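Local coordinates for protein POU domain, class 6, transcription factor 1 (Homo sapiens, PDB 3D1N) that binds DNA as a POU-family transcription factor, probably preferring a variant of the octamer motif, at residues N12-I15 with R16-L20. The protein carries 2 engineered substitutions. Sequence-based numbering, arbitrary orientation.
With nucleotides of chain C.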
ATOM      1  N   ASN K  12     -13.018  13.251  -9.050  1.00103.62           N
ATOM      2  CA  ASN K  12     -13.006  12.445 -10.264  1.00109.12           C
ATOM      3  C   ASN K  12     -11.683  12.460 -11.018  1.00104.54           C
ATOM      4  O   ASN K  12     -11.282  11.445 -11.586  1.00104.37           O
ATOM      5  CB  ASN K  12     -14.160  12.831 -11.188  1.00111.61           C
ATOM      6  CG  ASN K  12     -15.500  12.351 -10.666  1.00118.34           C
ATOM      7  OD1 ASN K  12     -16.177  11.555 -11.312  1.00119.18           O
ATOM      8  ND2 ASN K  12     -15.877  12.815  -9.475  1.00118.07           N
ATOM      9  N   PHE K  13     -11.004  13.601 -11.017  1.00 97.94           N
ATOM     10  CA  PHE K  13      -9.720  13.686 -11.702  1.00107.99           C
ATOM     11  C   PHE K  13      -8.737  12.657 -11.161  1.00103.27           C
ATOM     12  O   PHE K  13      -8.067  11.967 -11.931  1.00 95.64           O
ATOM     13  CB  PHE K  13      -9.104  15.076 -11.576  1.00 96.59           C
ATOM     14  CG  PHE K  13      -7.726  15.170 -12.161  1.00 96.55           C
ATOM     15  CD1 PHE K  13      -7.550  15.497 -13.494  1.00 94.76           C
ATOM     16  CD2 PHE K  13      -6.605  14.914 -11.383  1.00 92.36           C
ATOM     17  CE1 PHE K  13      -6.284  15.581 -14.040  1.00 85.66           C
ATOM     18  CE2 PHE K  13      -5.337  14.994 -11.923  1.00 86.72           C
ATOM     19  CZ  PHE K  13      -5.176  15.330 -13.256  1.00 79.99           C
ATOM     20  N   LYS K  14      -8.643  12.575  -9.837  1.00102.30           N
ATOM     21  CA  LYS K  14      -7.738  11.630  -9.197  1.00 97.67           C
ATOM     22  C   LYS K  14      -7.981  10.226  -9.728  1.00102.81           C
ATOM     23  O   LYS K  14      -7.059   9.586 -10.242  1.00 89.99           O
ATOM     24  CB  LYS K  14      -7.903  11.649  -7.674  1.00 94.92           C
ATOM     25  CG  LYS K  14      -7.601  10.306  -7.012  1.00 94.77           C
ATOM     26  CD  LYS K  14      -7.334  10.427  -5.513  1.00 94.82           C
ATOM     27  CE  LYS K  14      -5.836  10.486  -5.209  1.00 91.90           C
ATOM     28  NZ  LYS K  14      -5.524  10.106  -3.797  1.00 70.12           N
ATOM     29  N   ILE K  15      -9.232   9.775  -9.622  1.00104.02           N
ATOM     30  CA  ILE K  15      -9.618   8.416  -9.999  1.00 98.04           C
ATOM     31  C   ILE K  15      -9.482   8.147 -11.499  1.00102.86           C
ATOM     32  O   ILE K  15      -9.185   7.023 -11.896  1.00107.77           O
ATOM     33  CB  ILE K  15     -11.057   8.059  -9.537  1.00 96.22           C
ATOM     34  CG1 ILE K  15     -11.365   8.674  -8.168  1.00100.24           C
ATOM     35  CG2 ILE K  15     -11.247   6.544  -9.498  1.00 83.99           C
ATOM     36  CD1 ILE K  15     -12.721   8.262  -7.586  1.00 69.69           C
ATOM     37  N   ARG K  16      -9.703   9.161 -12.332  1.00 91.95           N
ATOM     38  CA  ARG K  16      -9.459   9.010 -13.764  1.00 93.77           C
ATOM     39  C   ARG K  16      -7.971   8.793 -14.018  1.00 91.04           C
ATOM     40  O   ARG K  16      -7.582   8.096 -14.953  1.00 92.60           O
ATOM     41  CB  ARG K  16      -9.910  10.251 -14.532  1.00106.01           C
ATOM     42  CG  ARG K  16     -11.406  10.455 -14.635  1.00101.99           C
ATOM     43  CD  ARG K  16     -11.680  11.716 -15.445  1.00115.96           C
ATOM     44  NE  ARG K  16     -13.082  12.119 -15.429  1.00128.19           N
ATOM     45  CZ  ARG K  16     -13.574  13.140 -16.124  1.00120.11           C
ATOM     46  NH1 ARG K  16     -12.778  13.868 -16.900  1.00111.68           N
ATOM     47  NH2 ARG K  16     -14.864  13.431 -16.048  1.00118.79           N
ATOM     48  N   ARG K  17      -7.150   9.412 -13.176  1.00 89.61           N
ATOM     49  CA  ARG K  17      -5.697   9.374 -13.304  1.00 92.15           C
ATOM     50  C   ARG K  17      -5.183   8.042 -12.780  1.00 93.64           C
ATOM     51  O   ARG K  17      -4.250   7.442 -13.329  1.00 83.12           O
ATOM     52  CB  ARG K  17      -5.095  10.525 -12.498  1.00 88.86           C
ATOM     53  CG  ARG K  17      -3.687  10.934 -12.908  1.00 91.67           C
ATOM     54  CD  ARG K  17      -2.687  10.595 -11.830  1.00 81.66           C
ATOM     55  NE  ARG K  17      -3.251  10.830 -10.508  1.00 83.75           N
ATOM     56  CZ  ARG K  17      -2.725  10.354  -9.387  1.00 80.80           C
ATOM     57  NH1 ARG K  17      -1.623   9.617  -9.441  1.00 71.02           N
ATOM     58  NH2 ARG K  17      -3.303  10.611  -8.220  1.00 72.31           N
ATOM     59  N   LEU K  18      -5.808   7.602 -11.696  1.00 93.17           N
ATOM     60  CA  LEU K  18      -5.561   6.295 -11.119  1.00 89.90           C
ATOM     61  C   LEU K  18      -6.011   5.221 -12.103  1.00 99.09           C
ATOM     62  O   LEU K  18      -5.240   4.330 -12.466  1.00 96.91           O
ATOM     63  CB  LEU K  18      -6.323   6.162  -9.797  1.00 72.41           C
ATOM     64  CG  LEU K  18      -5.796   7.056  -8.672  1.00 73.17           C
ATOM     65  CD1 LEU K  18      -6.515   6.810  -7.351  1.00 64.89           C
ATOM     66  CD2 LEU K  18      -4.300   6.848  -8.511  1.00 64.63           C
ATOM     67  N   SER K  19      -7.260   5.325 -12.546  1.00 90.59           N
ATOM     68  CA  SER K  19      -7.816   4.378 -13.503  1.00 95.06           C
ATOM     69  C   SER K  19      -7.273   4.617 -14.907  1.00 95.67           C
ATOM     70  O   SER K  19      -7.970   4.432 -15.902  1.00 96.01           O
ATOM     71  CB  SER K  19      -9.341   4.433 -13.487  1.00 98.45           C
ATOM     72  OG  SER K  19      -9.828   4.110 -12.194  1.00 98.38           O
ATOM     73  N   LEU K  20      -6.017   5.042 -14.960  1.00 86.97           N
ATOM     74  CA  LEU K  20      -5.255   5.090 -16.193  1.00 87.70           C
ATOM     75  C   LEU K  20      -3.832   4.679 -15.869  1.00 85.04           C
ATOM     76  O   LEU K  20      -2.921   4.863 -16.672  1.00 79.43           O
ATOM     77  CB  LEU K  20      -5.286   6.494 -16.785  1.00 92.50           C
ATOM     78  CG  LEU K  20      -6.045   6.648 -18.101  1.00 99.23           C
ATOM     79  CD1 LEU K  20      -7.058   7.780 -18.015  1.00104.17           C
ATOM     80  CD2 LEU K  20      -5.068   6.851 -19.264  1.00 90.69           C
TER
ATOM     81  P    DA C  10       0.565   8.441  -7.065  1.00 72.35           P
ATOM     82  OP1  DA C  10      -0.796   7.943  -7.370  1.00 58.04           O
ATOM     83  OP2  DA C  10       1.360   9.224  -8.051  1.00 49.31           O
ATOM     84  O5'  DA C  10       0.406   9.206  -5.678  1.00 51.11           O
ATOM     85  C5'  DA C  10      -0.049   8.502  -4.532  1.00 42.44           C
ATOM     86  C4'  DA C  10       0.126   9.369  -3.286  1.00 65.77           C
ATOM     87  O4'  DA C  10       1.521   9.504  -2.906  1.00 56.90           O
ATOM     88  C3'  DA C  10      -0.402  10.799  -3.417  1.00 62.82           C
ATOM     89  O3'  DA C  10      -1.313  11.015  -2.343  1.00 69.68           O
ATOM     90  C2'  DA C  10       0.843  11.702  -3.386  1.00 52.22           C
ATOM     91  C1'  DA C  10       1.811  10.855  -2.564  1.00 42.16           C
ATOM     92  N9   DA C  10       3.260  11.029  -2.760  1.00 34.81           N
ATOM     93  C8   DA C  10       3.974  10.977  -3.936  1.00 41.26           C
ATOM     94  N7   DA C  10       5.284  11.133  -3.784  1.00 33.33           N
ATOM     95  C5   DA C  10       5.446  11.290  -2.403  1.00 36.80           C
ATOM     96  C6   DA C  10       6.592  11.495  -1.585  1.00 35.71           C
ATOM     97  N6   DA C  10       7.847  11.570  -2.079  1.00 26.08           N
ATOM     98  N1   DA C  10       6.396  11.631  -0.242  1.00 30.71           N
ATOM     99  C2   DA C  10       5.148  11.549   0.234  1.00 34.49           C
ATOM    100  N3   DA C  10       3.995  11.342  -0.427  1.00 27.52           N
ATOM    101  C4   DA C  10       4.211  11.226  -1.759  1.00 37.93           C
TER
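Ile15 O is gripped twice by Ser19 at the end of helix 4-18, the first helix of the POU-specific domain: Ser19 N donates a 2.6 Å bond to it, and Ser19 OG adds a weak one at 3.0 Å. Ser19 is the first residue to leave helical geometry, and this pair closes the last turn. One residue earlier, Leu18 N bonds to Lys14 O at 2.8 Å.

From this end of the helix Arg17 reaches the DNA. Its chain leaves with CG anti to the backbone N (chi1 -159°), then bends at chi2 and chi3, bringing NH1 to OP1 of DA10 of chain C at 2.8 Å with an N-H...O angle of 155°. Leu22 O also takes a bond from NH1, and Glu48 forms a salt bridge with NH2, fixing the rotation of the guanidinium. Cutting this side chain back to an alanine removes the guanidinium, and would probably leave the DA10 phosphate without this anchor and the Glu48 carboxylate without its mate.

Leu18 CD2 lies over one face of the Arg17 guanidinium, 3.7 Å above its plane and offset toward the rim. The other methyl of Leu18, CD1, packs against the aliphatic part of Lys14, 3.7 Å from Lys14 CG.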